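Long-range contacts in dihydropteroate synthase (Stenotrophomonas maltophilia, PDB 7L6P), which probably catalyses the condensation of para-aminobenzoate with 6-hydroxymethyl-7,8-dihydropterin diphosphate to form 7,8-dihydropteroate, a folate precursor: residues A52-G57 / E96-R101; D66-G71 / T102-S107; I106-F111 / A122-I127. One frame throughout, in Å; residues are numbered along the deposited sequence.

Contact 1: residues A52-G57 / E96-R101; sequences AAVAHG and EQLAAR
Val54 and Leu98 mark where the two helical segments come nearest, their axes 9.8 Å apart and running the same general way, with a signed crossing angle of -32°. Val54 points at the partner helix and divides its branches. CG1, anti to the backbone N (chi1 169°), lies 3.9 Å from Leu98 CD2, whereas CG2 rests on the inner end of the Gln97 side chain, 3.9 Å from Gln97 CB. Leu98 answers from the other helix: the two side chains slide past each other in opposite directions, and CD2 ends 3.5 Å from Val54 O. The same methyl is 4.1 Å from Gly57 CA, where the absence of a side chain lets it come in close to the backbone. On the outer side Arg101, its chain bent at chi3, spreads its guanidinium across Val54, which puts CG1 over one face near the rim, 3.9 Å from NH1. No hydrogen bond joins the segments, so the grip is apolar, with the Gln97 and Arg101 chains flanking the buried centre. Leu98 and Arg101 also reach Leu58, further along helix 49-62. Such side-by-side packing of successive, roughly parallel helices is characteristic of the outer layer of a TIM barrel.

Contact 2: residues D66-G71 / T102-S107; sequences DLLDIG and TRVPIS
Leu68 and Ile106, like Asp69 and Ser107, are paired on neighbouring parallel strands of the barrel sheet, the second and third in its order. Leu68 sends its N-H to Pro105 O (3.2 Å) and takes the N-H of Ser107 on its own O (2.7 Å), so its two bonds straddle Ile106. Ser107 then does the same around Asp69, because its O accepts Ile70 N at 2.7 Å, with the donor tilted 23° from the carbonyl plane. Ahead of these bonds along the chain, Asp66 O lies against the loop leading into strand 106-109, 3.3 Å from Pro105 CD and also close to Val104 CB, while the Asp66 carboxylate turns to a salt bridge with Arg29.

In this (beta/alpha)8 barrel the side chains alternate between the interior and the helical shell. Asp69 and Ser107 point inward. Ser107 OG, anti to its backbone N (chi1 167°), donates to Asp69 OD1 over 2.6 Å and meets that oxygen nearly along its C-O bond. The other oxygen, OD2, takes a salt bridge from Arg269 and a hydrogen bond from Asn128, so both ends of this buried carboxylate are held and its rotation is probably fixed. A bound imidazole lies about 4 Å from the Asp69 side chain.

Outward, the layer is apolar. Ile70 CG1 packs 3.7 Å from Ile106 CG2, the two side chains crossing at a slant, and Leu68 CB faces Ile106 CD1 at 4.3 Å. Leu68 CG also comes up to Val104 CG2. Ile70 and Ile106 both lean on Ile95 of helix 84-101, while Leu68 and Val104 share Val61 of helix 49-62.

Contact 3: residues I106-F111 / A122-I127; sequences ISIDTF and AGAGMI. With IMD (imidazole), chain C.
The carbonyl of Met126 is approached over a face: Ile108 N donates to its O at 2.9 Å from 36° above the carbonyl plane. The carbonyl of Ile106 is met closer to its plane, by Gly125 N at 2.7 Å and a tilt of 18°. A third flat group, the Asp109 carboxylate, has the N1-C2 edge of a bound imidazole displaced to one face of it. N1 gives Asp109 OD2 a weak hydrogen bond, and C2 lies 3.0 Å from OD1. OD2 also has a salt bridge to Arg269. The imidazole, probably carried over from crystallisation, occupies the active site.

These strands are the two ends of a beta-alpha-beta unit: strand 106-109, helix 113-121, strand 126-129. Gly123 closes the helix with a Schellman motif, its positive phi turning the chain toward the second strand, and Ala124 then brings its CA within 3.2 Å of Ile106 O.

On the barrel's inner side Met126 runs out with CG anti to its backbone N (chi1 173°), which lays the chain alongside Ser107; CG is 3.6 Å from Ser107 OG, the hydroxyl that bonds to Asp69, and the tail then bends away at chi3. On the outer side Ile108 and Ile127 lie side by side and point the same way. Ile108 CG2 touches Ile127 CG1 at 3.7 Å and presses within 3.2 Å of Met126 O, with Ala124 CB a little further off. Helix 113-121 covers this pair, Ala119 meeting Ile108 and Met116 meeting Ile127.

In the fold
The three contacts cover one sector of the TIM barrel from the helical shell to the interior. Contact 1 joins helices 49-62 and 84-101. Contact 2, about 9 Å away centre to centre, pairs strands 67-71 and 106-109 on the barrel side of them, and Leu98 CD1 meets Ile70 CD1 between the layers. Contact 3 lies about 8 Å from contact 2 and 13 Å from contact 1; it shares Ile106 and Ser107 with contact 2 and adds strand 126-129. Along the chain the segments of contacts 1 and 2 alternate, as helix and strand do in the fold, and contact 3 follows contact 1. The pairing of strands 67-71 and 106-109 sets Asp109 beside Asp69, near the imidazole-occupied active site.

Contact 1: residues A52-G57 / E96-R101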
ATOM      1  N   ALA A  52       9.146 -15.637  24.913  1.00 91.67           N
ATOM      2  CA  ALA A  52       8.763 -15.558  23.506  1.00 86.50           C
ATOM      3  C   ALA A  52       8.191 -14.184  23.145  1.00 87.30           C
ATOM      4  O   ALA A  52       8.546 -13.610  22.107  1.00 84.80           O
ATOM      5  CB  ALA A  52       7.743 -16.646  23.190  1.00 90.24           C
ATOM      6  N   ALA A  53       7.291 -13.646  23.987  1.00 88.30           N
ATOM      7  CA  ALA A  53       6.654 -12.362  23.690  1.00 82.25           C
ATOM      8  C   ALA A  53       7.656 -11.221  23.747  1.00 82.34           C
ATOM      9  O   ALA A  53       7.588 -10.288  22.940  1.00 79.62           O
ATOM     10  CB  ALA A  53       5.499 -12.102  24.655  1.00 80.58           C
ATOM     11  N   VAL A  54       8.554 -11.247  24.730  1.00 83.64           N
ATOM     12  CA  VAL A  54       9.591 -10.225  24.819  1.00 80.33           C
ATOM     13  C   VAL A  54      10.481 -10.263  23.583  1.00 77.18           C
ATOM     14  O   VAL A  54      10.747  -9.232  22.958  1.00 76.17           O
ATOM     15  CB  VAL A  54      10.409 -10.404  26.106  1.00 81.90           C
ATOM     16  CG1 VAL A  54      11.641  -9.525  26.063  1.00 83.04           C
ATOM     17  CG2 VAL A  54       9.550 -10.060  27.313  1.00 80.49           C
ATOM     18  N   ALA A  55      10.946 -11.456  23.207  1.00 81.84           N
ATOM     19  CA  ALA A  55      11.730 -11.592  21.980  1.00 76.09           C
ATOM     20  C   ALA A  55      10.957 -11.062  20.778  1.00 76.26           C
ATOM     21  O   ALA A  55      11.521 -10.372  19.922  1.00 75.63           O
ATOM     22  CB  ALA A  55      12.120 -13.050  21.765  1.00 74.39           C
ATOM     23  N   HIS A  56       9.655 -11.350  20.714  1.00 75.76           N
ATOM     24  CA  HIS A  56       8.834 -10.844  19.620  1.00 73.11           C
ATOM     25  C   HIS A  56       8.767  -9.321  19.648  1.00 73.31           C
ATOM     26  O   HIS A  56       8.852  -8.670  18.599  1.00 72.61           O
ATOM     27  CB  HIS A  56       7.436 -11.465  19.698  1.00 75.90           C
ATOM     28  CG  HIS A  56       6.488 -10.977  18.647  1.00 72.42           C
ATOM     29  ND1 HIS A  56       6.731 -11.118  17.299  1.00 74.78           N
ATOM     30  CD2 HIS A  56       5.284 -10.368  18.748  1.00 69.73           C
ATOM     31  CE1 HIS A  56       5.726 -10.601  16.614  1.00 71.73           C
ATOM     32  NE2 HIS A  56       4.833 -10.141  17.469  1.00 68.00           N
ATOM     33  N   GLY A  57       8.628  -8.735  20.839  1.00 71.92           N
ATOM     34  CA  GLY A  57       8.617  -7.281  20.940  1.00 71.77           C
ATOM     35  C   GLY A  57       9.917  -6.662  20.458  1.00 72.45           C
ATOM     36  O   GLY A  57       9.919  -5.656  19.744  1.00 71.70           O
ATOM     37  N   GLU A  96       7.498  -5.283  32.096  1.00 90.00           N
ATOM     38  CA  GLU A  96       8.698  -4.971  32.869  1.00 90.21           C
ATOM     39  C   GLU A  96       9.957  -5.185  32.041  1.00 91.10           C
ATOM     40  O   GLU A  96      10.821  -4.304  31.966  1.00 91.14           O
ATOM     41  CB  GLU A  96       8.758  -5.805  34.151  1.00 89.86           C
ATOM     42  CG  GLU A  96       7.875  -5.298  35.278  1.00 92.55           C
ATOM     43  CD  GLU A  96       7.833  -6.249  36.460  1.00 94.56           C
ATOM     44  OE1 GLU A  96       8.082  -7.457  36.268  1.00 94.80           O
ATOM     45  OE2 GLU A  96       7.580  -5.784  37.590  1.00 96.44           O
ATOM     46  N   GLN A  97      10.060  -6.344  31.385  1.00 87.06           N
ATOM     47  CA  GLN A  97      11.280  -6.683  30.656  1.00 86.43           C
ATOM     48  C   GLN A  97      11.433  -5.835  29.398  1.00 84.55           C
ATOM     49  O   GLN A  97      12.525  -5.332  29.110  1.00 85.89           O
ATOM     50  CB  GLN A  97      11.291  -8.169  30.306  1.00 86.68           C
ATOM     51  CG  GLN A  97      11.946  -9.033  31.366  1.00 92.34           C
ATOM     52  CD  GLN A  97      11.643 -10.508  31.180  1.00 97.51           C
ATOM     53  OE1 GLN A  97      12.353 -11.214  30.456  1.00 96.68           O
ATOM     54  NE2 GLN A  97      10.579 -10.983  31.830  1.00 93.71           N
ATOM     55  N   LEU A  98      10.356  -5.687  28.621  1.00 85.88           N
ATOM     56  CA  LEU A  98      10.433  -4.874  27.408  1.00 85.37           C
ATOM     57  C   LEU A  98      10.765  -3.423  27.733  1.00 84.96           C
ATOM     58  O   LEU A  98      11.459  -2.751  26.962  1.00 84.78           O
ATOM     59  CB  LEU A  98       9.129  -4.963  26.619  1.00 78.65           C
ATOM     60  CG  LEU A  98       8.981  -6.234  25.796  1.00 75.44           C
ATOM     61  CD1 LEU A  98       7.586  -6.299  25.213  1.00 75.47           C
ATOM     62  CD2 LEU A  98      10.036  -6.297  24.705  1.00 72.60           C
ATOM     63  N   ALA A  99      10.235  -2.910  28.842  1.00 82.75           N
ATOM     64  CA  ALA A  99      10.563  -1.551  29.259  1.00 84.99           C
ATOM     65  C   ALA A  99      12.055  -1.400  29.524  1.00 83.91           C
ATOM     66  O   ALA A  99      12.646  -0.356  29.228  1.00 85.15           O
ATOM     67  CB  ALA A  99       9.759  -1.167  30.505  1.00 81.06           C
ATOM     68  N   ALA A 100      12.678  -2.436  30.074  1.00 84.61           N
ATOM     69  CA  ALA A 100      14.086  -2.376  30.434  1.00 86.95           C
ATOM     70  C   ALA A 100      15.022  -2.623  29.258  1.00 88.48           C
ATOM     71  O   ALA A 100      16.224  -2.362  29.383  1.00 91.25           O
ATOM     72  CB  ALA A 100      14.380  -3.385  31.549  1.00 87.07           C
ATOM     73  N   ARG A 101      14.520  -3.132  28.131  1.00 87.95           N
ATOM     74  CA  ARG A 101      15.379  -3.513  27.018  1.00 89.75           C
ATOM     75  C   ARG A 101      15.102  -2.742  25.733  1.00 90.20           C
ATOM     76  O   ARG A 101      15.769  -2.999  24.725  1.00 89.70           O
ATOM     77  CB  ARG A 101      15.266  -5.023  26.769  1.00 91.80           C
ATOM     78  CG  ARG A 101      15.854  -5.818  27.927  1.00 96.19           C
ATOM     79  CD  ARG A 101      15.423  -7.263  27.950  1.00 97.00           C
ATOM     80  NE  ARG A 101      15.981  -8.025  26.842  1.00102.17           N
ATOM     81  CZ  ARG A 101      15.864  -9.338  26.720  1.00103.98           C
ATOM     82  NH1 ARG A 101      15.225 -10.060  27.630  1.00104.33           N
ATOM     83  NH2 ARG A 101      16.414  -9.945  25.670  1.00101.68           N
TER

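Contact 2: residues D66-G71 / T102-S107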
ATOM      1  N   ASP A  66       7.752   1.924  16.358  1.00 59.56           N
ATOM      2  CA  ASP A  66       7.962   3.059  17.252  1.00 61.94           C
ATOM      3  C   ASP A  66       7.376   2.834  18.629  1.00 60.70           C
ATOM      4  O   ASP A  66       7.762   3.526  19.567  1.00 65.82           O
ATOM      5  CB  ASP A  66       7.332   4.325  16.669  1.00 58.71           C
ATOM      6  CG  ASP A  66       7.825   4.625  15.256  1.00 63.96           C
ATOM      7  OD1 ASP A  66       8.957   5.168  15.094  1.00 63.60           O
ATOM      8  OD2 ASP A  66       7.086   4.252  14.306  1.00 62.15           O
ATOM      9  N   LEU A  67       6.472   1.874  18.776  1.00 62.28           N
ATOM     10  CA  LEU A  67       5.887   1.579  20.072  1.00 62.56           C
ATOM     11  C   LEU A  67       5.248   0.204  19.990  1.00 61.57           C
ATOM     12  O   LEU A  67       4.979  -0.311  18.902  1.00 64.18           O
ATOM     13  CB  LEU A  67       4.873   2.658  20.498  1.00 60.07           C
ATOM     14  CG  LEU A  67       3.569   2.878  19.724  1.00 60.31           C
ATOM     15  CD1 LEU A  67       2.580   3.702  20.573  1.00 55.29           C
ATOM     16  CD2 LEU A  67       3.805   3.543  18.379  1.00 56.36           C
ATOM     17  N   LEU A  68       5.046  -0.398  21.155  1.00 62.00           N
ATOM     18  CA  LEU A  68       4.531  -1.754  21.264  1.00 64.04           C
ATOM     19  C   LEU A  68       3.277  -1.774  22.129  1.00 62.47           C
ATOM     20  O   LEU A  68       3.144  -0.992  23.071  1.00 65.19           O
ATOM     21  CB  LEU A  68       5.592  -2.680  21.853  1.00 64.24           C
ATOM     22  CG  LEU A  68       6.884  -2.778  21.044  1.00 63.30           C
ATOM     23  CD1 LEU A  68       7.864  -3.655  21.781  1.00 63.75           C
ATOM     24  CD2 LEU A  68       6.613  -3.324  19.639  1.00 63.69           C
ATOM     25  N   ASP A  69       2.351  -2.669  21.802  1.00 62.75           N
ATOM     26  CA  ASP A  69       1.089  -2.793  22.524  1.00 65.44           C
ATOM     27  C   ASP A  69       0.995  -4.195  23.105  1.00 65.65           C
ATOM     28  O   ASP A  69       0.954  -5.171  22.352  1.00 65.27           O
ATOM     29  CB  ASP A  69      -0.107  -2.517  21.616  1.00 59.02           C
ATOM     30  CG  ASP A  69      -1.369  -2.232  22.405  1.00 64.51           C
ATOM     31  OD1 ASP A  69      -1.257  -1.555  23.459  1.00 63.75           O
ATOM     32  OD2 ASP A  69      -2.466  -2.684  21.982  1.00 64.77           O
ATOM     33  N   ILE A  70       0.949  -4.292  24.435  1.00 67.03           N
ATOM     34  CA  ILE A  70       1.013  -5.568  25.144  1.00 67.34           C
ATOM     35  C   ILE A  70      -0.382  -5.935  25.627  1.00 66.13           C
ATOM     36  O   ILE A  70      -1.023  -5.153  26.332  1.00 68.88           O
ATOM     37  CB  ILE A  70       2.000  -5.508  26.317  1.00 68.48           C
ATOM     38  CG1 ILE A  70       3.318  -4.859  25.884  1.00 66.58           C
ATOM     39  CG2 ILE A  70       2.252  -6.902  26.867  1.00 71.83           C
ATOM     40  CD1 ILE A  70       3.961  -5.500  24.697  1.00 68.05           C
ATOM     41  N   GLY A  71      -0.860  -7.110  25.237  1.00 71.39           N
ATOM     42  CA  GLY A  71      -2.189  -7.557  25.610  1.00 69.56           C
ATOM     43  C   GLY A  71      -2.196  -9.022  26.001  1.00 78.33           C
ATOM     44  O   GLY A  71      -1.462  -9.843  25.444  1.00 77.92           O
ATOM     45  N   THR A 102      14.152  -1.805  25.739  1.00 86.36           N
ATOM     46  CA  THR A 102      13.919  -0.908  24.614  1.00 81.99           C
ATOM     47  C   THR A 102      13.716   0.502  25.147  1.00 83.16           C
ATOM     48  O   THR A 102      13.416   0.706  26.329  1.00 81.92           O
ATOM     49  CB  THR A 102      12.682  -1.295  23.779  1.00 79.29           C
ATOM     50  OG1 THR A 102      11.492  -1.034  24.536  1.00 83.79           O
ATOM     51  CG2 THR A 102      12.695  -2.752  23.418  1.00 79.83           C
ATOM     52  N   ARG A 103      13.866   1.478  24.254  1.00 85.16           N
ATOM     53  CA  ARG A 103      13.619   2.876  24.578  1.00 84.30           C
ATOM     54  C   ARG A 103      12.252   3.347  24.096  1.00 83.31           C
ATOM     55  O   ARG A 103      11.894   4.506  24.321  1.00 84.18           O
ATOM     56  CB  ARG A 103      14.721   3.760  23.971  1.00 85.11           C
ATOM     57  N   VAL A 104      11.478   2.473  23.460  1.00 74.63           N
ATOM     58  CA  VAL A 104      10.188   2.828  22.877  1.00 70.15           C
ATOM     59  C   VAL A 104       9.082   2.789  23.932  1.00 70.12           C
ATOM     60  O   VAL A 104       9.218   2.121  24.968  1.00 70.11           O
ATOM     61  CB  VAL A 104       9.843   1.910  21.693  1.00 69.51           C
ATOM     62  CG1 VAL A 104      10.990   1.848  20.697  1.00 69.08           C
ATOM     63  CG2 VAL A 104       9.475   0.518  22.179  1.00 70.56           C
ATOM     64  N   PRO A 105       8.002   3.539  23.736  1.00 63.23           N
ATOM     65  CA  PRO A 105       6.856   3.446  24.643  1.00 65.69           C
ATOM     66  C   PRO A 105       6.230   2.051  24.645  1.00 65.73           C
ATOM     67  O   PRO A 105       6.092   1.405  23.605  1.00 65.33           O
ATOM     68  CB  PRO A 105       5.894   4.495  24.088  1.00 64.29           C
ATOM     69  CG  PRO A 105       6.779   5.422  23.274  1.00 63.41           C
ATOM     70  CD  PRO A 105       7.811   4.566  22.699  1.00 63.43           C
ATOM     71  N   ILE A 106       5.827   1.597  25.824  1.00 62.73           N
ATOM     72  CA  ILE A 106       5.160   0.309  25.995  1.00 66.38           C
ATOM     73  C   ILE A 106       3.706   0.577  26.362  1.00 64.79           C
ATOM     74  O   ILE A 106       3.417   1.138  27.432  1.00 63.78           O
ATOM     75  CB  ILE A 106       5.840  -0.541  27.078  1.00 67.41           C
ATOM     76  CG1 ILE A 106       7.341  -0.673  26.771  1.00 67.64           C
ATOM     77  CG2 ILE A 106       5.131  -1.888  27.210  1.00 64.17           C
ATOM     78  CD1 ILE A 106       7.638  -1.312  25.437  1.00 70.36           C
ATOM     79  N   SER A 107       2.791   0.184  25.486  1.00 59.55           N
ATOM     80  CA  SER A 107       1.374   0.381  25.737  1.00 62.95           C
ATOM     81  C   SER A 107       0.750  -0.900  26.272  1.00 64.94           C
ATOM     82  O   SER A 107       1.118  -2.006  25.855  1.00 66.71           O
ATOM     83  CB  SER A 107       0.635   0.807  24.476  1.00 63.15           C
ATOM     84  OG  SER A 107      -0.762   0.698  24.699  1.00 63.57           O
TER

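Contact 3: residues I106-F111 / A122-I127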
ATOM      1  N   ILE A 106       5.827   1.597  25.824  1.00 62.73           N
ATOM      2  CA  ILE A 106       5.160   0.309  25.995  1.00 66.38           C
ATOM      3  C   ILE A 106       3.706   0.577  26.362  1.00 64.79           C
ATOM      4  O   ILE A 106       3.417   1.138  27.432  1.00 63.78           O
ATOM      5  CB  ILE A 106       5.840  -0.541  27.078  1.00 67.41           C
ATOM      6  CG1 ILE A 106       7.341  -0.673  26.771  1.00 67.64           C
ATOM      7  CG2 ILE A 106       5.131  -1.888  27.210  1.00 64.17           C
ATOM      8  CD1 ILE A 106       7.638  -1.312  25.437  1.00 70.36           C
ATOM      9  N   SER A 107       2.791   0.184  25.486  1.00 59.55           N
ATOM     10  CA  SER A 107       1.374   0.381  25.737  1.00 62.95           C
ATOM     11  C   SER A 107       0.750  -0.900  26.272  1.00 64.94           C
ATOM     12  O   SER A 107       1.118  -2.006  25.855  1.00 66.71           O
ATOM     13  CB  SER A 107       0.635   0.807  24.476  1.00 63.15           C
ATOM     14  OG  SER A 107      -0.762   0.698  24.699  1.00 63.57           O
ATOM     15  N   ILE A 108      -0.203  -0.745  27.184  1.00 63.41           N
ATOM     16  CA  ILE A 108      -0.974  -1.865  27.708  1.00 63.72           C
ATOM     17  C   ILE A 108      -2.332  -1.885  27.026  1.00 64.50           C
ATOM     18  O   ILE A 108      -3.069  -0.886  27.036  1.00 63.75           O
ATOM     19  CB  ILE A 108      -1.125  -1.804  29.236  1.00 66.53           C
ATOM     20  CG1 ILE A 108      -2.019  -2.958  29.696  1.00 68.18           C
ATOM     21  CG2 ILE A 108      -1.689  -0.471  29.689  1.00 61.28           C
ATOM     22  CD1 ILE A 108      -1.449  -4.316  29.368  1.00 64.35           C
ATOM     23  N   ASP A 109      -2.654  -3.028  26.437  1.00 63.40           N
ATOM     24  CA  ASP A 109      -3.896  -3.263  25.711  1.00 62.79           C
ATOM     25  C   ASP A 109      -4.866  -3.919  26.693  1.00 62.77           C
ATOM     26  O   ASP A 109      -4.859  -5.135  26.886  1.00 65.42           O
ATOM     27  CB  ASP A 109      -3.589  -4.122  24.484  1.00 64.10           C
ATOM     28  CG  ASP A 109      -4.811  -4.433  23.640  1.00 66.83           C
ATOM     29  OD1 ASP A 109      -5.898  -3.891  23.918  1.00 67.39           O
ATOM     30  OD2 ASP A 109      -4.669  -5.222  22.676  1.00 69.13           O
ATOM     31  N   THR A 110      -5.686  -3.097  27.347  1.00 62.70           N
ATOM     32  CA  THR A 110      -6.602  -3.590  28.367  1.00 65.33           C
ATOM     33  C   THR A 110      -7.800  -2.661  28.485  1.00 63.78           C
ATOM     34  O   THR A 110      -7.755  -1.497  28.079  1.00 62.37           O
ATOM     35  CB  THR A 110      -5.915  -3.714  29.733  1.00 66.12           C
ATOM     36  OG1 THR A 110      -6.729  -4.483  30.616  1.00 71.61           O
ATOM     37  CG2 THR A 110      -5.723  -2.353  30.348  1.00 66.19           C
ATOM     38  N   PHE A 111      -8.885  -3.199  29.037  1.00 65.23           N
ATOM     39  CA  PHE A 111     -10.044  -2.402  29.404  1.00 64.54           C
ATOM     40  C   PHE A 111     -10.272  -2.384  30.905  1.00 64.97           C
ATOM     41  O   PHE A 111     -11.204  -1.723  31.365  1.00 65.61           O
ATOM     42  CB  PHE A 111     -11.310  -2.908  28.689  1.00 63.90           C
ATOM     43  CG  PHE A 111     -11.705  -4.331  29.040  1.00 64.23           C
ATOM     44  CD1 PHE A 111     -12.539  -4.594  30.122  1.00 66.94           C
ATOM     45  CD2 PHE A 111     -11.259  -5.403  28.267  1.00 68.98           C
ATOM     46  CE1 PHE A 111     -12.914  -5.897  30.445  1.00 68.32           C
ATOM     47  CE2 PHE A 111     -11.631  -6.717  28.585  1.00 72.58           C
ATOM     48  CZ  PHE A 111     -12.456  -6.961  29.672  1.00 67.17           C
ATOM     49  N   ALA A 122       4.382  -0.919  36.275  1.00 78.79           N
ATOM     50  CA  ALA A 122       5.433  -1.819  35.815  1.00 79.40           C
ATOM     51  C   ALA A 122       6.204  -1.271  34.624  1.00 78.91           C
ATOM     52  O   ALA A 122       7.117  -1.945  34.135  1.00 81.02           O
ATOM     53  CB  ALA A 122       4.848  -3.186  35.451  1.00 79.32           C
ATOM     54  N   GLY A 123       5.852  -0.082  34.143  1.00 78.18           N
ATOM     55  CA  GLY A 123       6.591   0.576  33.081  1.00 73.11           C
ATOM     56  C   GLY A 123       5.784   0.900  31.838  1.00 73.32           C
ATOM     57  O   GLY A 123       6.347   1.477  30.898  1.00 72.46           O
ATOM     58  N   ALA A 124       4.501   0.561  31.754  1.00 70.97           N
ATOM     59  CA  ALA A 124       3.731   0.937  30.577  1.00 69.13           C
ATOM     60  C   ALA A 124       3.546   2.453  30.540  1.00 69.69           C
ATOM     61  O   ALA A 124       3.261   3.084  31.565  1.00 70.48           O
ATOM     62  CB  ALA A 124       2.373   0.232  30.576  1.00 66.80           C
ATOM     63  N   GLY A 125       3.689   3.033  29.349  1.00 65.50           N
ATOM     64  CA  GLY A 125       3.571   4.469  29.180  1.00 62.98           C
ATOM     65  C   GLY A 125       2.403   4.892  28.313  1.00 63.61           C
ATOM     66  O   GLY A 125       2.396   5.992  27.752  1.00 61.28           O
ATOM     67  N   MET A 126       1.422   4.005  28.172  1.00 64.55           N
ATOM     68  CA  MET A 126       0.233   4.245  27.368  1.00 59.49           C
ATOM     69  C   MET A 126      -0.795   3.166  27.689  1.00 60.69           C
ATOM     70  O   MET A 126      -0.437   2.049  28.073  1.00 61.98           O
ATOM     71  CB  MET A 126       0.562   4.260  25.868  1.00 58.96           C
ATOM     72  CG  MET A 126      -0.671   4.333  24.986  1.00 59.94           C
ATOM     73  SD  MET A 126      -0.336   4.481  23.233  1.00 57.88           S
ATOM     74  CE  MET A 126       0.329   6.144  23.173  1.00 57.35           C
ATOM     75  N   ILE A 127      -2.071   3.541  27.605  1.00 60.20           N
ATOM     76  CA  ILE A 127      -3.197   2.628  27.753  1.00 58.81           C
ATOM     77  C   ILE A 127      -3.980   2.633  26.447  1.00 58.26           C
ATOM     78  O   ILE A 127      -4.356   3.700  25.947  1.00 55.62           O
ATOM     79  CB  ILE A 127      -4.106   3.022  28.934  1.00 60.51           C
ATOM     80  CG1 ILE A 127      -3.352   2.838  30.253  1.00 62.61           C
ATOM     81  CG2 ILE A 127      -5.392   2.204  28.922  1.00 54.21           C
ATOM     82  CD1 ILE A 127      -4.037   3.433  31.442  1.00 60.77           C
TER
HETATM   83  N1  IMD C 301      -6.784  -3.674  20.773  1.00 63.75           N
HETATM   84  C2  IMD C 301      -6.814  -2.501  21.462  1.00 61.87           C
HETATM   85  N3  IMD C 301      -7.373  -1.544  20.687  1.00 62.66           N
HETATM   86  C4  IMD C 301      -7.684  -2.113  19.492  1.00 60.96           C
HETATM   87  C5  IMD C 301      -7.318  -3.457  19.550  1.00 59.10           C